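Local coordinates for xylanase and alpha-amylase inhibitor protein (Scadoxus multiflorus, PDB 3MU7) that probably inhibits both xylanases and alpha-amylases, on a TIM-barrel scaffold of the glycosyl hydrolase family 18 type, at residues Y29-F34 against L71-G76; A154-V159 against D175-Q180; F181-Q186 against D222-G227. All blocks are in the same frame, centred on the assembly; numbering follows the deposited sequence.

Contact 1: residues Y29-F34 against L71-G76; sequences YVIIGF and LLSIGG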
loop_
_atom_site.group_PDB
_atom_site.type_symbol
_atom_site.label_atom_id
_atom_site.label_comp_id
_atom_site.label_asym_id
_atom_site.label_seq_id
_atom_site.Cartn_x
_atom_site.Cartn_y
_atom_site.Cartn_z
ATOM N N TYR A 29 4.761 -2.740 7.806
ATOM C CA TYR A 29 3.775 -3.255 6.858
ATOM C C TYR A 29 4.510 -3.704 5.619
ATOM O O TYR A 29 5.394 -2.991 5.123
ATOM C CB TYR A 29 2.827 -2.164 6.373
ATOM C CG TYR A 29 1.846 -1.588 7.349
ATOM C CD1 TYR A 29 0.561 -2.117 7.460
ATOM C CD2 TYR A 29 2.164 -0.463 8.104
ATOM C CE1 TYR A 29 -0.377 -1.567 8.332
ATOM C CE2 TYR A 29 1.233 0.096 8.984
ATOM C CZ TYR A 29 -0.030 -0.463 9.089
ATOM O OH TYR A 29 -0.949 0.083 9.957
ATOM N N VAL A 30 4.106 -4.857 5.094
ATOM C CA VAL A 30 4.516 -5.295 3.763
ATOM C C VAL A 30 3.249 -5.461 2.940
ATOM O O VAL A 30 2.302 -6.125 3.367
ATOM C CB VAL A 30 5.363 -6.584 3.790
ATOM C CG1 VAL A 30 5.684 -7.027 2.378
ATOM C CG2 VAL A 30 6.657 -6.347 4.535
ATOM N N ILE A 31 3.232 -4.806 1.783
ATOM C CA ILE A 31 2.049 -4.741 0.957
ATOM C C ILE A 31 2.311 -5.538 -0.313
ATOM O O ILE A 31 3.117 -5.142 -1.163
ATOM C CB ILE A 31 1.693 -3.284 0.586
ATOM C CG1 ILE A 31 1.707 -2.366 1.820
ATOM C CG2 ILE A 31 0.357 -3.253 -0.141
ATOM C CD1 ILE A 31 1.804 -0.881 1.470
ATOM N N ILE A 32 1.643 -6.680 -0.428
ATOM C CA ILE A 32 1.789 -7.525 -1.609
ATOM C C ILE A 32 0.996 -6.926 -2.769
ATOM O O ILE A 32 -0.227 -6.762 -2.661
ATOM C CB ILE A 32 1.291 -8.961 -1.336
ATOM C CG1 ILE A 32 2.068 -9.619 -0.189
ATOM C CG2 ILE A 32 1.385 -9.801 -2.616
ATOM C CD1 ILE A 32 1.387 -10.853 0.362
ATOM N N GLY A 33 1.679 -6.587 -3.861
ATOM C CA GLY A 33 0.996 -6.059 -5.041
ATOM C C GLY A 33 1.189 -6.987 -6.225
ATOM O O GLY A 33 2.295 -7.484 -6.418
ATOM N N PHE A 34 0.159 -7.247 -7.039
ATOM C CA PHE A 34 -1.177 -6.634 -6.990
ATOM C C PHE A 34 -2.230 -7.610 -7.478
ATOM O O PHE A 34 -1.958 -8.463 -8.340
ATOM C CB PHE A 34 -1.252 -5.414 -7.923
ATOM C CG PHE A 34 -0.384 -4.282 -7.489
ATOM C CD1 PHE A 34 -0.834 -3.373 -6.540
ATOM C CD2 PHE A 34 0.906 -4.153 -7.991
ATOM C CE1 PHE A 34 -0.013 -2.343 -6.103
ATOM C CE2 PHE A 34 1.737 -3.136 -7.556
ATOM C CZ PHE A 34 1.279 -2.229 -6.608
ATOM N N LEU A 71 -0.522 -6.927 3.840
ATOM C CA LEU A 71 -1.729 -6.497 3.126
ATOM C C LEU A 71 -1.673 -6.977 1.696
ATOM O O LEU A 71 -0.590 -7.220 1.156
ATOM C CB LEU A 71 -1.845 -4.973 3.120
ATOM C CG LEU A 71 -1.649 -4.221 4.434
ATOM C CD1 LEU A 71 -1.727 -2.716 4.198
ATOM C CD2 LEU A 71 -2.642 -4.644 5.476
ATOM N N LEU A 72 -2.844 -7.124 1.083
ATOM C CA LEU A 72 -2.940 -7.308 -0.355
ATOM C C LEU A 72 -3.393 -6.004 -0.976
ATOM O O LEU A 72 -4.381 -5.394 -0.542
ATOM C CB LEU A 72 -3.950 -8.397 -0.725
ATOM C CG LEU A 72 -4.243 -8.596 -2.220
ATOM C CD1 LEU A 72 -3.007 -9.081 -2.980
ATOM C CD2 LEU A 72 -5.415 -9.544 -2.421
ATOM N N SER A 73 -2.667 -5.576 -1.998
ATOM C CA SER A 73 -3.018 -4.372 -2.726
ATOM C C SER A 73 -3.826 -4.692 -3.979
ATOM O O SER A 73 -3.430 -5.542 -4.792
ATOM C CB SER A 73 -1.758 -3.602 -3.089
ATOM O OG SER A 73 -2.073 -2.332 -3.633
ATOM N N ILE A 74 -4.954 -4.000 -4.122
ATOM C CA ILE A 74 -5.790 -4.101 -5.312
ATOM C C ILE A 74 -5.487 -2.947 -6.259
ATOM O O ILE A 74 -5.198 -1.815 -5.826
ATOM C CB ILE A 74 -7.304 -4.183 -4.972
ATOM C CG1 ILE A 74 -7.786 -2.920 -4.246
ATOM C CG2 ILE A 74 -7.590 -5.449 -4.153
ATOM C CD1 ILE A 74 -9.295 -2.855 -4.082
ATOM N N GLY A 75 -5.485 -3.253 -7.541
ATOM C CA GLY A 75 -5.264 -2.289 -8.630
ATOM C C GLY A 75 -3.796 -2.330 -9.035
ATOM O O GLY A 75 -3.361 -3.296 -9.517
ATOM N N GLY A 76 -3.064 -1.279 -8.768
ATOM C CA GLY A 76 -1.667 -1.163 -9.102
ATOM C C GLY A 76 -1.410 -0.094 -10.173
ATOM O O GLY A 76 -2.332 0.519 -10.653
#
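F34 meets S73, G75 and G76 in the TIM barrel, where S73-I74-G75-G76 matches the SxGG motif of glycosyl hydrolase family 18. The contact joins two neighbouring parallel strands, 29-37 and 69-76. Their short axes cross at -36°. Three backbone hydrogen bonds tie them: L71 N to V30 O, I32 N to L71 O, and S73 N to I32 O. The last is nearly straight, with S73 N 2.8 Å from I32 O.

I31, L71 and S73 share the face turned into the barrel. I31 sends its CG2 branch to S73 CB at 3.6 Å. Its CG1 lies 4.2 Å from L71 CD1. The same leucine methyl also packs on Y29, with CD1 of L71 4.0 Å from CD1 of Y29. I32 and L72 lie on the other face, where L72 also meets helix 86-101.

At the far end a cis peptide bond precedes F34. CG of F34 stands anti to the carbonyl carbon (chi1 -66°), and the ring lies over G76. G76 CA sits 3.6 Å from the centroid of the F34 ring, close to the ring normal, in a CH-pi contact. S73 OG approaches the edge of this ring, near its plane, 3.2 Å from F34 CE1. This hydroxyl is anti to the S73 backbone N (chi1 -172°) and is hydrogen-bonded to D122. H124, from the same strand as D122, packs edge-to-face with F34. The backbone angles of G75 and G76 both favour glycine. At G76 a side chain would also strike the phenyl ring, because a CB there would fall 2.8 Å from F34 CG.

Contact 2: residues A154-V159 against D175-Q180; sequences AAPQCV and DAIWVQ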
loop_
_atom_site.group_PDB
_atom_site.type_symbol
_atom_site.label_atom_id
_atom_site.label_comp_id
_atom_site.label_asym_id
_atom_site.label_seq_id
_atom_site.Cartn_x
_atom_site.Cartn_y
_atom_site.Cartn_z
ATOM N N ALA A 154 -5.008 3.095 1.655
ATOM C CA ALA A 154 -5.066 3.628 0.296
ATOM C C ALA A 154 -3.739 4.256 -0.103
ATOM O O ALA A 154 -2.984 4.745 0.749
ATOM C CB ALA A 154 -6.199 4.642 0.153
ATOM N N ALA A 155 -3.480 4.265 -1.412
ATOM C CA ALA A 155 -2.240 4.782 -1.978
ATOM C C ALA A 155 -2.545 5.827 -3.054
ATOM O O ALA A 155 -2.322 5.586 -4.243
ATOM C CB ALA A 155 -1.410 3.649 -2.562
ATOM N N PRO A 156 -3.068 6.996 -2.647
ATOM C CA PRO A 156 -3.368 8.033 -3.631
ATOM C C PRO A 156 -2.099 8.651 -4.220
ATOM O O PRO A 156 -1.004 8.548 -3.645
ATOM C CB PRO A 156 -4.117 9.076 -2.799
ATOM C CG PRO A 156 -3.529 8.930 -1.428
ATOM C CD PRO A 156 -3.357 7.446 -1.270
ATOM N N GLN A 157 -2.265 9.300 -5.366
ATOM C CA GLN A 157 -1.249 10.198 -5.890
ATOM C C GLN A 157 -1.222 11.477 -5.049
ATOM O O GLN A 157 -2.077 11.672 -4.176
ATOM C CB GLN A 157 -1.517 10.480 -7.365
ATOM C CG GLN A 157 -1.270 9.281 -8.251
ATOM C CD GLN A 157 -1.540 9.599 -9.702
ATOM O OE1 GLN A 157 -0.646 10.036 -10.430
ATOM N NE2 GLN A 157 -2.776 9.372 -10.136
ATOM N N CYS A 158 -0.242 12.351 -5.282
ATOM C CA CYS A 158 0.010 13.418 -4.312
ATOM C C CYS A 158 -0.741 14.739 -4.486
ATOM O O CYS A 158 -0.571 15.644 -3.679
ATOM C CB CYS A 158 1.510 13.655 -4.085
ATOM S SG CYS A 158 2.535 14.000 -5.516
ATOM N N VAL A 159 -1.582 14.843 -5.508
ATOM C CA VAL A 159 -2.413 16.043 -5.646
ATOM C C VAL A 159 -3.715 15.831 -4.878
ATOM O O VAL A 159 -4.469 14.893 -5.156
ATOM C CB VAL A 159 -2.705 16.419 -7.109
ATOM C CG1 VAL A 159 -3.449 17.743 -7.160
ATOM C CG2 VAL A 159 -1.418 16.526 -7.916
ATOM N N ASP A 175 -7.772 3.243 7.505
ATOM C CA ASP A 175 -6.954 3.261 8.707
ATOM C C ASP A 175 -5.659 4.025 8.502
ATOM O O ASP A 175 -5.139 4.642 9.433
ATOM C CB ASP A 175 -6.645 1.832 9.129
ATOM C CG ASP A 175 -7.892 1.067 9.473
ATOM O OD1 ASP A 175 -8.490 1.361 10.530
ATOM O OD2 ASP A 175 -8.306 0.206 8.680
ATOM N N ALA A 176 -5.132 3.965 7.279
ATOM C CA ALA A 176 -3.905 4.655 6.926
ATOM C C ALA A 176 -3.905 4.916 5.443
ATOM O O ALA A 176 -4.525 4.189 4.665
ATOM C CB ALA A 176 -2.684 3.834 7.305
ATOM N N ILE A 177 -3.218 5.974 5.055
ATOM C CA ILE A 177 -2.947 6.208 3.650
ATOM C C ILE A 177 -1.464 6.476 3.484
ATOM O O ILE A 177 -0.822 7.032 4.377
ATOM C CB ILE A 177 -3.794 7.352 3.066
ATOM C CG1 ILE A 177 -3.300 8.714 3.539
ATOM C CG2 ILE A 177 -5.289 7.118 3.326
ATOM C CD1 ILE A 177 -4.005 9.860 2.883
ATOM N N TRP A 178 -0.907 6.031 2.367
ATOM C CA TRP A 178 0.460 6.394 1.979
ATOM C C TRP A 178 0.345 7.151 0.678
ATOM O O TRP A 178 -0.097 6.614 -0.348
ATOM C CB TRP A 178 1.400 5.185 1.834
ATOM C CG TRP A 178 0.711 3.865 1.905
ATOM C CD1 TRP A 178 0.049 3.228 0.893
ATOM C CD2 TRP A 178 0.595 3.022 3.059
ATOM N NE1 TRP A 178 -0.479 2.041 1.352
ATOM C CE2 TRP A 178 -0.157 1.891 2.675
ATOM C CE3 TRP A 178 1.052 3.112 4.381
ATOM C CZ2 TRP A 178 -0.456 0.853 3.567
ATOM C CZ3 TRP A 178 0.742 2.087 5.268
ATOM C CH2 TRP A 178 -0.001 0.972 4.856
ATOM N N VAL A 179 0.715 8.423 0.734
ATOM C CA VAL A 179 0.627 9.294 -0.425
ATOM C C VAL A 179 1.872 9.103 -1.286
ATOM O O VAL A 179 2.996 9.126 -0.771
ATOM C CB VAL A 179 0.498 10.767 0.019
ATOM C CG1 VAL A 179 0.392 11.685 -1.176
ATOM C CG2 VAL A 179 -0.708 10.954 0.945
ATOM N N GLN A 180 1.675 8.932 -2.590
ATOM C CA GLN A 180 2.793 8.754 -3.507
ATOM C C GLN A 180 3.423 10.094 -3.847
ATOM O O GLN A 180 2.968 10.787 -4.761
ATOM C CB GLN A 180 2.337 8.064 -4.785
ATOM C CG GLN A 180 1.701 6.707 -4.590
ATOM C CD GLN A 180 1.240 6.145 -5.910
ATOM O OE1 GLN A 180 2.043 5.958 -6.828
ATOM N NE2 GLN A 180 -0.051 5.883 -6.029
HETATM O O HOH W 1 1.639 10.935 -7.230
#
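Q180 reaches from its strand to the loop after strand 151-154, and two carbonyls of that loop line its path. CG is anti to the carbonyl carbon (chi1 -58°), and the chain runs on extended. Q180 CB is 3.6 Å from P156 O, and Q180 CG 3.4 Å from it. CD of Q180 is equally far, 4.0 Å, from A155 O and P156 O. At the tip, Q180 NE2 donates to A155 O at 2.9 Å. That oxygen lies near the plane of the Q180 amide, while the nitrogen stands 44° above the carbonyl plane of A155. NE2 also bonds to E126 OE1, so two acceptors fix the amide.

The backbone adds Q180 N to P156 O, W178 N to A154 O and the longer A154 N to A176 O. A155 CB meets the edge of the W178 ring at CD1, 3.8 Å away. V179 CG1 packs on C158 CB at 3.7 Å. C158 N and Q180 O are bridged by a water.

Parallel pairing ends at A154 and I177; beyond it Q180 holds the loop through both backbone N and amide. A leucine in place of Q180 would probably leave A155 O and E126 OE1 without this shared donor, and the loop less firmly held. The buried NE2 spends one N-H on each oxygen, joining the loop to the residue just after strand 120-125.

Contact 3: residues F181-Q186 against D222-G227; sequences FYNNPQ and DAAGSG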
loop_
_atom_site.group_PDB
_atom_site.type_symbol
_atom_site.label_atom_id
_atom_site.label_comp_id
_atom_site.label_asym_id
_atom_site.label_seq_id
_atom_site.Cartn_x
_atom_site.Cartn_y
_atom_site.Cartn_z
ATOM N N PHE A 181 4.458 10.468 -3.102
ATOM C CA PHE A 181 5.195 11.693 -3.411
ATOM C C PHE A 181 6.271 11.404 -4.455
ATOM O O PHE A 181 7.462 11.603 -4.228
ATOM C CB PHE A 181 5.760 12.322 -2.136
ATOM C CG PHE A 181 4.701 12.817 -1.186
ATOM C CD1 PHE A 181 3.945 13.941 -1.491
ATOM C CD2 PHE A 181 4.466 12.163 0.014
ATOM C CE1 PHE A 181 2.968 14.400 -0.612
ATOM C CE2 PHE A 181 3.500 12.624 0.896
ATOM C CZ PHE A 181 2.751 13.744 0.583
ATOM N N TYR A 182 5.827 10.911 -5.603
ATOM C CA TYR A 182 6.726 10.604 -6.711
ATOM C C TYR A 182 5.906 10.465 -7.981
ATOM O O TYR A 182 4.669 10.460 -7.930
ATOM C CB TYR A 182 7.582 9.354 -6.436
ATOM C CG TYR A 182 6.829 8.135 -5.946
ATOM C CD1 TYR A 182 6.377 7.178 -6.842
ATOM C CD2 TYR A 182 6.587 7.932 -4.584
ATOM C CE1 TYR A 182 5.693 6.054 -6.404
ATOM C CE2 TYR A 182 5.899 6.808 -4.142
ATOM C CZ TYR A 182 5.458 5.879 -5.055
ATOM O OH TYR A 182 4.776 4.772 -4.599
ATOM N N ASN A 183 6.591 10.387 -9.122
ATOM C CA ASN A 183 5.939 10.423 -10.439
ATOM C C ASN A 183 4.933 11.559 -10.564
ATOM O O ASN A 183 3.852 11.381 -11.128
ATOM C CB ASN A 183 5.257 9.089 -10.757
ATOM C CG ASN A 183 6.233 7.948 -10.831
ATOM O OD1 ASN A 183 7.342 8.101 -11.344
ATOM N ND2 ASN A 183 5.841 6.800 -10.300
ATOM N N ASN A 184 5.285 12.716 -10.012
ATOM C CA ASN A 184 4.382 13.856 -9.964
ATOM C C ASN A 184 5.167 15.067 -9.460
ATOM O O ASN A 184 5.078 15.410 -8.286
ATOM C CB ASN A 184 3.232 13.539 -8.998
ATOM C CG ASN A 184 1.895 14.052 -9.476
ATOM O OD1 ASN A 184 1.819 15.016 -10.244
ATOM N ND2 ASN A 184 0.821 13.412 -9.016
ATOM N N PRO A 185 5.970 15.707 -10.340
ATOM C CA PRO A 185 6.858 16.788 -9.885
ATOM C C PRO A 185 6.163 17.926 -9.127
ATOM O O PRO A 185 6.767 18.532 -8.238
ATOM C CB PRO A 185 7.490 17.289 -11.187
ATOM C CG PRO A 185 7.522 16.081 -12.055
ATOM C CD PRO A 185 6.235 15.350 -11.750
ATOM N N GLN A 186 4.900 18.189 -9.449
ATOM C CA GLN A 186 4.155 19.270 -8.806
ATOM C C GLN A 186 3.944 19.088 -7.300
ATOM O O GLN A 186 3.696 20.061 -6.594
ATOM C CB GLN A 186 2.812 19.481 -9.496
ATOM C CG GLN A 186 1.815 18.347 -9.301
ATOM C CD GLN A 186 0.629 18.466 -10.224
ATOM O OE1 GLN A 186 0.075 19.553 -10.402
ATOM N NE2 GLN A 186 0.230 17.356 -10.822
ATOM N N ASP A 222 15.995 4.748 -9.903
ATOM C CA ASP A 222 15.420 3.956 -10.986
ATOM C C ASP A 222 14.016 3.443 -10.666
ATOM O O ASP A 222 13.347 2.922 -11.547
ATOM C CB ASP A 222 16.306 2.742 -11.297
ATOM C CG ASP A 222 17.500 3.068 -12.190
ATOM O OD1 ASP A 222 17.390 3.942 -13.088
ATOM O OD2 ASP A 222 18.540 2.386 -12.035
ATOM N N ALA A 223 13.591 3.558 -9.406
ATOM C CA ALA A 223 12.318 2.979 -8.962
ATOM C C ALA A 223 11.095 3.777 -9.405
ATOM O O ALA A 223 9.982 3.255 -9.398
ATOM C CB ALA A 223 12.315 2.812 -7.447
ATOM N N ALA A 224 11.303 5.041 -9.761
ATOM C CA ALA A 224 10.231 5.926 -10.209
ATOM C C ALA A 224 10.764 6.834 -11.307
ATOM O O ALA A 224 11.973 7.037 -11.407
ATOM C CB ALA A 224 9.701 6.749 -9.046
ATOM N N GLY A 225 9.859 7.384 -12.116
ATOM C CA GLY A 225 10.226 8.317 -13.182
ATOM C C GLY A 225 10.781 9.622 -12.663
ATOM O O GLY A 225 11.626 10.246 -13.311
ATOM N N SER A 226 10.295 10.037 -11.495
ATOM C CA SER A 226 10.733 11.265 -10.842
ATOM C C SER A 226 10.331 11.226 -9.371
ATOM O O SER A 226 9.504 10.403 -8.967
ATOM C CB SER A 226 10.121 12.495 -11.525
ATOM O OG SER A 226 8.710 12.503 -11.402
ATOM N N GLY A 227 10.924 12.117 -8.583
ATOM C CA GLY A 227 10.573 12.283 -7.184
ATOM C C GLY A 227 11.516 11.648 -6.183
ATOM O O GLY A 227 11.303 11.763 -4.982
HETATM O O HOH W 2 9.495 13.198 -3.415
HETATM O O HOH W 3 7.247 4.389 -9.432
HETATM O O HOH W 4 7.878 13.293 -8.994
#
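N183 has its CG anti to the carbonyl carbon (chi1 -62°), on a backbone with phi 48° in the left-handed region, and this carries its amide to G225. OD1 of N183 accepts from G225 N at 2.7 Å. The donor lies in the plane of the amide carbonyl, but the bond is bent at the hydrogen. The N183 backbone N gives a much straighter bond to S226 O, 2.9 Å away. It comes from above that carbonyl's plane.

Y182 CB is 3.3 Å from S226 O. With CG between the backbone N and the carbonyl carbon (chi1 49°), the ring is placed so that Y182 CD1 meets A224 CB at 4.0 Å.

The two segments are loops that follow neighbouring strands of the TIM barrel, 176-180 and 213-218, on the C-terminal side of the barrel. G227 CA lies 4.2 Å from Y182 CA. A CB on G227 would clash there, and its backbone angles also call for glycine.

Waters span the join at three places. One donates to both F181 O and G227 O. A second links N183 ND2 to A223 O. The third accepts from N184 N and lies 2.7 Å from S226 OG.

How the contacts relate
Contacts 1 and 2 are buried and both reach the barrel sheet; contact 1 pairs two strands, contact 2 a strand with the loop after its neighbour. Contact 3 lies farther out, between loops, and is partly exposed. The first two touch through W178, whose CZ2 packs 3.5 Å from I31 CD1. D122 also connects them, bonding to S73 of contact 1 and to W178 of contact 2. Segment 181-186 of contact 3 continues from strand 176-180 and meets contact 2 around C158, whose CB lies 3.6 Å from F181 CD1. Contact 1 is mainly backbone ladder and apolar packing. Contact 2 adds a buried side-chain amide. Contact 3 relies more on water bridges.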